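Local coordinates for protein taurine:2-oxoglutarate aminotransferase (Bifidobacterium kashiwanohense PV20-2, PDB 6JIX) that probably transfers the amino group of taurine to 2-oxoglutarate, using pyridoxal 5'-phosphate as cofactor, as a class-III aminotransferase, at residues A[131-144]-A[205-219]. Sequence-based numbering, arbitrary orientation.
Sequences TGRPKIFSCYRSYH and LQYEGPDSVAAILME. With PLP (pyridoxal-5'-phosphate), chain G.
Phe137 and Leu217 sit on neighbouring parallel strands, 135-139 and 213-219, of the mixed seven-stranded sheet of the PLP-dependent aminotransferase fold; the strand axes run 20° apart. The backbone ladder consists of Lys135 N to Ser212 O, Ala214 N to Lys135 O, Phe137 N to Ala215 O and Leu217 N to Phe137 O. Pairing moves from Lys135-Val213 to Ile136-Ala215, so one extra residue, Ala214, forms a beta bulge. Past Phe137 the ladder gives way to a water that accepts from Cys139 N and donates to Leu217 O (2.7 Å), and is also hydrogen-bonded to His144 NE2.

Polar side chains grip the N-terminal end of the pair. Arg133, extended from CG to NE, sends NH1 to Val213 O (3.0 Å, 165° at the hydrogen), which lies near the guanidinium plane; NH1 also bonds Tyr245 O. Lys135 NZ has two acceptors on Glu208: backbone O, met on a lone pair, and OE1, in a 2.9 Å salt bridge.

Apolar packing flanks that bridge. Leu205 CD2 stands over one face of the Phe137 ring, 3.6 Å from its centroid and 15° off the normal, a CH-pi contact that joins helix 190-208 to the sheet. Glu208 CG meets the ring edge at CZ (3.5 Å), while Val213 CG2 approaches CE1.

At the cofactor end, Tyr143, His144 and Glu219 belong to the PLP pocket, together with Asp252. Leu217 CG lies over one face of the His144 imidazole (CH-pi, 3.9 Å to the centroid), whose ND1 bonds Asp252. Glu219, its chain extended beyond CG, reaches the cofactor with its carboxylate, which lies beside the C2A methyl; OE1 accepts a hydrogen bond from Gly223 N, and OE2 takes Tyr143 N at 3.2 Å from above the carboxylate plane.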
loop_
_atom_site.group_PDB
_atom_site.type_symbol
_atom_site.label_atom_id
_atom_site.label_comp_id
_atom_site.label_asym_id
_atom_site.label_seq_id
_atom_site.Cartn_x
_atom_site.Cartn_y
_atom_site.Cartn_z
ATOM N N THR A 131 4.729 -17.182 -15.886
ATOM C CA THR A 131 4.644 -17.513 -17.302
ATOM C C THR A 131 5.926 -17.178 -18.057
ATOM O O THR A 131 6.129 -17.686 -19.163
ATOM C CB THR A 131 3.474 -16.782 -17.975
ATOM O OG1 THR A 131 3.716 -15.369 -17.947
ATOM C CG2 THR A 131 2.147 -17.084 -17.286
ATOM N N GLY A 132 6.776 -16.315 -17.508
ATOM C CA GLY A 132 7.911 -15.855 -18.276
ATOM C C GLY A 132 7.582 -14.930 -19.429
ATOM O O GLY A 132 8.460 -14.656 -20.251
ATOM N N ARG A 133 6.350 -14.461 -19.536
ATOM C CA ARG A 133 5.939 -13.630 -20.657
ATOM C C ARG A 133 5.807 -12.181 -20.204
ATOM O O ARG A 133 5.490 -11.927 -19.042
ATOM C CB ARG A 133 4.599 -14.108 -21.232
ATOM C CG ARG A 133 4.489 -15.612 -21.450
ATOM C CD ARG A 133 3.056 -15.995 -21.731
ATOM N NE ARG A 133 2.947 -17.380 -22.145
ATOM C CZ ARG A 133 1.838 -17.921 -22.628
ATOM N NH1 ARG A 133 0.743 -17.189 -22.761
ATOM N NH2 ARG A 133 1.826 -19.199 -22.972
ATOM N N PRO A 134 6.003 -11.201 -21.091
ATOM C CA PRO A 134 6.076 -9.806 -20.613
ATOM C C PRO A 134 4.748 -9.060 -20.500
ATOM O O PRO A 134 4.629 -8.164 -19.661
ATOM C CB PRO A 134 6.983 -9.142 -21.658
ATOM C CG PRO A 134 6.704 -9.914 -22.937
ATOM C CD PRO A 134 6.317 -11.320 -22.532
ATOM N N LYS A 135 3.751 -9.401 -21.316
ATOM C CA LYS A 135 2.609 -8.522 -21.553
ATOM C C LYS A 135 1.440 -8.806 -20.620
ATOM O O LYS A 135 1.148 -9.962 -20.300
ATOM C CB LYS A 135 2.137 -8.655 -23.003
ATOM C CG LYS A 135 3.002 -7.915 -24.004
ATOM C CD LYS A 135 2.590 -8.233 -25.433
ATOM C CE LYS A 135 3.782 -8.117 -26.388
ATOM N NZ LYS A 135 3.359 -7.785 -27.775
ATOM N N ILE A 136 0.737 -7.737 -20.245
ATOM C CA ILE A 136 -0.498 -7.787 -19.466
ATOM C C ILE A 136 -1.599 -7.155 -20.310
ATOM O O ILE A 136 -1.454 -6.010 -20.758
ATOM C CB ILE A 136 -0.379 -7.032 -18.130
ATOM C CG1 ILE A 136 0.742 -7.599 -17.250
ATOM C CG2 ILE A 136 -1.743 -6.986 -17.432
ATOM C CD1 ILE A 136 0.496 -9.004 -16.719
ATOM N N PHE A 137 -2.687 -7.892 -20.532
ATOM C CA PHE A 137 -3.894 -7.333 -21.136
ATOM C C PHE A 137 -4.855 -6.876 -20.045
ATOM O O PHE A 137 -5.074 -7.588 -19.054
ATOM C CB PHE A 137 -4.595 -8.373 -22.024
ATOM C CG PHE A 137 -4.147 -8.361 -23.466
ATOM C CD1 PHE A 137 -2.803 -8.379 -23.793
ATOM C CD2 PHE A 137 -5.078 -8.342 -24.490
ATOM C CE1 PHE A 137 -2.387 -8.361 -25.121
ATOM C CE2 PHE A 137 -4.672 -8.333 -25.832
ATOM C CZ PHE A 137 -3.319 -8.338 -26.146
ATOM N N SER A 138 -5.459 -5.704 -20.238
ATOM C CA SER A 138 -6.497 -5.268 -19.311
ATOM C C SER A 138 -7.474 -4.354 -20.035
ATOM O O SER A 138 -7.187 -3.839 -21.122
ATOM C CB SER A 138 -5.917 -4.567 -18.082
ATOM O OG SER A 138 -4.960 -3.601 -18.447
ATOM N N CYS A 139 -8.628 -4.143 -19.401
ATOM C CA CYS A 139 -9.733 -3.457 -20.057
ATOM C C CYS A 139 -9.577 -1.949 -19.958
ATOM O O CYS A 139 -9.120 -1.422 -18.937
ATOM C CB CYS A 139 -11.066 -3.856 -19.435
ATOM S SG CYS A 139 -11.341 -5.605 -19.303
ATOM N N TYR A 140 -9.992 -1.256 -21.024
ATOM C CA TYR A 140 -10.055 0.204 -20.998
ATOM C C TYR A 140 -11.055 0.698 -19.954
ATOM O O TYR A 140 -10.812 1.707 -19.281
ATOM C CB TYR A 140 -10.432 0.738 -22.382
ATOM C CG TYR A 140 -9.274 0.946 -23.331
ATOM C CD1 TYR A 140 -8.227 1.798 -23.011
ATOM C CD2 TYR A 140 -9.230 0.297 -24.562
ATOM C CE1 TYR A 140 -7.154 1.989 -23.899
ATOM C CE2 TYR A 140 -8.168 0.487 -25.454
ATOM C CZ TYR A 140 -7.137 1.334 -25.122
ATOM O OH TYR A 140 -6.080 1.524 -26.002
ATOM N N ARG A 141 -12.182 -0.001 -19.797
ATOM C CA ARG A 141 -13.186 0.365 -18.794
ATOM C C ARG A 141 -12.881 -0.406 -17.514
ATOM O O ARG A 141 -13.496 -1.428 -17.191
ATOM C CB ARG A 141 -14.588 0.064 -19.300
ATOM C CG ARG A 141 -15.228 1.137 -20.154
ATOM C CD ARG A 141 -16.375 0.526 -20.965
ATOM N NE ARG A 141 -17.092 1.501 -21.783
ATOM C CZ ARG A 141 -17.579 1.246 -22.993
ATOM N NH1 ARG A 141 -17.431 0.044 -23.528
ATOM N NH2 ARG A 141 -18.225 2.191 -23.665
ATOM N N SER A 142 -11.928 0.121 -16.755
ATOM C CA SER A 142 -11.464 -0.566 -15.556
ATOM C C SER A 142 -10.634 0.388 -14.712
ATOM O O SER A 142 -10.063 1.364 -15.222
ATOM C CB SER A 142 -10.636 -1.813 -15.912
ATOM O OG SER A 142 -9.278 -1.492 -16.202
ATOM N N TYR A 143 -10.596 0.104 -13.411
ATOM C CA TYR A 143 -9.675 0.751 -12.483
ATOM C C TYR A 143 -9.048 -0.307 -11.586
ATOM O O TYR A 143 -9.761 -1.140 -11.011
ATOM C CB TYR A 143 -10.370 1.814 -11.629
ATOM C CG TYR A 143 -9.429 2.529 -10.681
ATOM C CD1 TYR A 143 -8.499 3.448 -11.156
ATOM C CD2 TYR A 143 -9.460 2.276 -9.304
ATOM C CE1 TYR A 143 -7.624 4.116 -10.290
ATOM C CE2 TYR A 143 -8.594 2.938 -8.426
ATOM C CZ TYR A 143 -7.669 3.862 -8.923
ATOM O OH TYR A 143 -6.794 4.522 -8.061
ATOM N N HIS A 144 -7.711 -0.264 -11.467
ATOM C CA HIS A 144 -6.956 -1.236 -10.680
ATOM C C HIS A 144 -6.006 -0.629 -9.658
ATOM O O HIS A 144 -5.227 -1.369 -9.049
ATOM C CB HIS A 144 -6.151 -2.161 -11.601
ATOM C CG HIS A 144 -7.002 -2.970 -12.525
ATOM N ND1 HIS A 144 -7.756 -4.040 -12.094
ATOM C CD2 HIS A 144 -7.229 -2.858 -13.858
ATOM C CE1 HIS A 144 -8.399 -4.563 -13.125
ATOM N NE2 HIS A 144 -8.092 -3.868 -14.207
ATOM N N LEU A 205 -5.296 -10.455 -29.142
ATOM C CA LEU A 205 -4.299 -11.376 -28.602
ATOM C C LEU A 205 -3.432 -11.942 -29.719
ATOM O O LEU A 205 -2.202 -11.979 -29.611
ATOM C CB LEU A 205 -4.973 -12.502 -27.822
ATOM C CG LEU A 205 -5.579 -12.153 -26.463
ATOM C CD1 LEU A 205 -6.474 -13.290 -25.987
ATOM C CD2 LEU A 205 -4.467 -11.850 -25.453
ATOM N N GLN A 206 -4.056 -12.369 -30.820
ATOM C CA GLN A 206 -3.277 -12.915 -31.930
ATOM C C GLN A 206 -2.309 -11.885 -32.490
ATOM O O GLN A 206 -1.170 -12.220 -32.826
ATOM C CB GLN A 206 -4.201 -13.401 -33.047
ATOM C CG GLN A 206 -4.499 -14.882 -33.006
ATOM C CD GLN A 206 -5.797 -15.225 -33.699
ATOM O OE1 GLN A 206 -5.934 -15.046 -34.908
ATOM N NE2 GLN A 206 -6.760 -15.719 -32.937
ATOM N N TYR A 207 -2.731 -10.622 -32.587
ATOM C CA TYR A 207 -1.871 -9.585 -33.150
ATOM C C TYR A 207 -0.816 -9.078 -32.165
ATOM O O TYR A 207 0.101 -8.363 -32.579
ATOM C CB TYR A 207 -2.731 -8.425 -33.684
ATOM C CG TYR A 207 -3.088 -8.590 -35.162
ATOM C CD1 TYR A 207 -2.262 -8.082 -36.173
ATOM C CD2 TYR A 207 -4.234 -9.285 -35.545
ATOM C CE1 TYR A 207 -2.579 -8.265 -37.515
ATOM C CE2 TYR A 207 -4.560 -9.469 -36.878
ATOM C CZ TYR A 207 -3.741 -8.962 -37.861
ATOM O OH TYR A 207 -4.094 -9.161 -39.184
ATOM N N GLU A 208 -0.896 -9.454 -30.887
ATOM C CA GLU A 208 0.154 -9.146 -29.928
ATOM C C GLU A 208 1.075 -10.330 -29.650
ATOM O O GLU A 208 2.084 -10.156 -28.955
ATOM C CB GLU A 208 -0.462 -8.661 -28.614
ATOM C CG GLU A 208 -1.152 -7.312 -28.699
ATOM C CD GLU A 208 -0.171 -6.190 -28.875
ATOM O OE1 GLU A 208 1.045 -6.498 -28.919
ATOM O OE2 GLU A 208 -0.605 -5.010 -28.954
ATOM N N GLY A 209 0.761 -11.518 -30.179
ATOM C CA GLY A 209 1.506 -12.725 -29.892
ATOM C C GLY A 209 1.065 -13.368 -28.588
ATOM O O GLY A 209 1.519 -12.983 -27.495
ATOM N N PRO A 210 0.155 -14.351 -28.669
ATOM C CA PRO A 210 -0.407 -14.925 -27.430
ATOM C C PRO A 210 0.644 -15.535 -26.519
ATOM O O PRO A 210 0.458 -15.556 -25.298
ATOM C CB PRO A 210 -1.402 -15.972 -27.951
ATOM C CG PRO A 210 -1.779 -15.485 -29.332
ATOM C CD PRO A 210 -0.528 -14.850 -29.875
ATOM N N ASP A 211 1.753 -16.016 -27.076
ATOM C CA ASP A 211 2.881 -16.533 -26.302
ATOM C C ASP A 211 3.587 -15.463 -25.487
ATOM O O ASP A 211 4.435 -15.810 -24.661
ATOM C CB ASP A 211 3.904 -17.207 -27.230
ATOM C CG ASP A 211 3.539 -18.648 -27.542
ATOM O OD1 ASP A 211 2.468 -19.100 -27.061
ATOM O OD2 ASP A 211 4.314 -19.328 -28.254
ATOM N N SER A 212 3.301 -14.183 -25.725
ATOM C CA SER A 212 3.928 -13.104 -24.973
ATOM C C SER A 212 3.006 -12.473 -23.935
ATOM O O SER A 212 3.412 -11.501 -23.282
ATOM C CB SER A 212 4.428 -12.020 -25.929
ATOM O OG SER A 212 3.343 -11.239 -26.401
ATOM N N VAL A 213 1.792 -12.993 -23.767
ATOM C CA VAL A 213 0.818 -12.428 -22.842
ATOM C C VAL A 213 0.826 -13.273 -21.584
ATOM O O VAL A 213 0.403 -14.432 -21.614
ATOM C CB VAL A 213 -0.593 -12.380 -23.433
ATOM C CG1 VAL A 213 -1.552 -11.843 -22.364
ATOM C CG2 VAL A 213 -0.627 -11.526 -24.681
ATOM N N ALA A 214 1.306 -12.686 -20.477
ATOM C CA ALA A 214 1.375 -13.417 -19.217
ATOM C C ALA A 214 0.007 -13.540 -18.566
ATOM O O ALA A 214 -0.319 -14.585 -17.989
ATOM C CB ALA A 214 2.337 -12.727 -18.256
ATOM N N ALA A 215 -0.819 -12.505 -18.686
ATOM C CA ALA A 215 -2.067 -12.474 -17.944
ATOM C C ALA A 215 -3.051 -11.505 -18.593
ATOM O O ALA A 215 -2.668 -10.471 -19.152
ATOM C CB ALA A 215 -1.823 -12.066 -16.482
ATOM N N ILE A 216 -4.324 -11.857 -18.497
ATOM C CA ILE A 216 -5.407 -10.924 -18.721
ATOM C C ILE A 216 -5.945 -10.550 -17.350
ATOM O O ILE A 216 -6.319 -11.428 -16.559
ATOM C CB ILE A 216 -6.503 -11.540 -19.598
ATOM C CG1 ILE A 216 -6.009 -11.702 -21.033
ATOM C CG2 ILE A 216 -7.770 -10.683 -19.556
ATOM C CD1 ILE A 216 -7.077 -12.253 -21.945
ATOM N N LEU A 217 -5.974 -9.254 -17.057
ATOM C CA LEU A 217 -6.416 -8.764 -15.762
ATOM C C LEU A 217 -7.723 -7.996 -15.928
ATOM O O LEU A 217 -7.777 -7.005 -16.667
ATOM C CB LEU A 217 -5.331 -7.881 -15.140
ATOM C CG LEU A 217 -5.709 -6.915 -14.017
ATOM C CD1 LEU A 217 -6.155 -7.666 -12.758
ATOM C CD2 LEU A 217 -4.524 -6.029 -13.721
ATOM N N MET A 218 -8.779 -8.454 -15.257
ATOM C CA MET A 218 -10.065 -7.769 -15.355
ATOM C C MET A 218 -10.794 -7.806 -14.026
ATOM O O MET A 218 -10.706 -8.787 -13.286
ATOM C CB MET A 218 -10.963 -8.282 -16.504
ATOM C CG MET A 218 -10.858 -9.701 -16.890
ATOM S SD MET A 218 -11.372 -9.903 -18.628
ATOM C CE MET A 218 -12.978 -9.120 -18.714
ATOM N N GLU A 219 -11.434 -6.682 -13.696
ATOM C CA GLU A 219 -12.438 -6.669 -12.637
ATOM C C GLU A 219 -13.522 -7.691 -12.930
ATOM O O GLU A 219 -14.108 -7.702 -14.026
ATOM C CB GLU A 219 -13.087 -5.290 -12.522
ATOM C CG GLU A 219 -12.255 -4.193 -11.915
ATOM C CD GLU A 219 -12.962 -2.835 -11.969
ATOM O OE1 GLU A 219 -13.623 -2.475 -10.966
ATOM O OE2 GLU A 219 -12.853 -2.130 -13.000
HETATM N N1 PLP G . -9.318 -2.437 -7.953
HETATM C C2 PLP G . -10.588 -2.023 -7.920
HETATM C C2A PLP G . -11.678 -2.812 -8.623
HETATM C C3 PLP G . -10.940 -0.837 -7.228
HETATM O O3 PLP G . -12.244 -0.382 -7.179
HETATM C C4 PLP G . -9.970 -0.109 -6.575
HETATM C C4A PLP G . -10.393 1.187 -5.823
HETATM O O4A PLP G . -11.389 1.817 -6.179
HETATM C C5 PLP G . -8.626 -0.591 -6.636
HETATM C C6 PLP G . -8.328 -1.771 -7.331
HETATM C C5A PLP G . -7.487 0.206 -5.902
HETATM O O4P PLP G . -7.593 -0.137 -4.557
HETATM P P PLP G . -6.833 0.759 -3.430
HETATM O O1P PLP G . -6.905 0.100 -2.122
HETATM O O2P PLP G . -5.382 0.840 -3.692
HETATM O O3P PLP G . -7.506 2.301 -3.425
HETATM O O HOH W 1 -9.223 -4.737 -16.696
#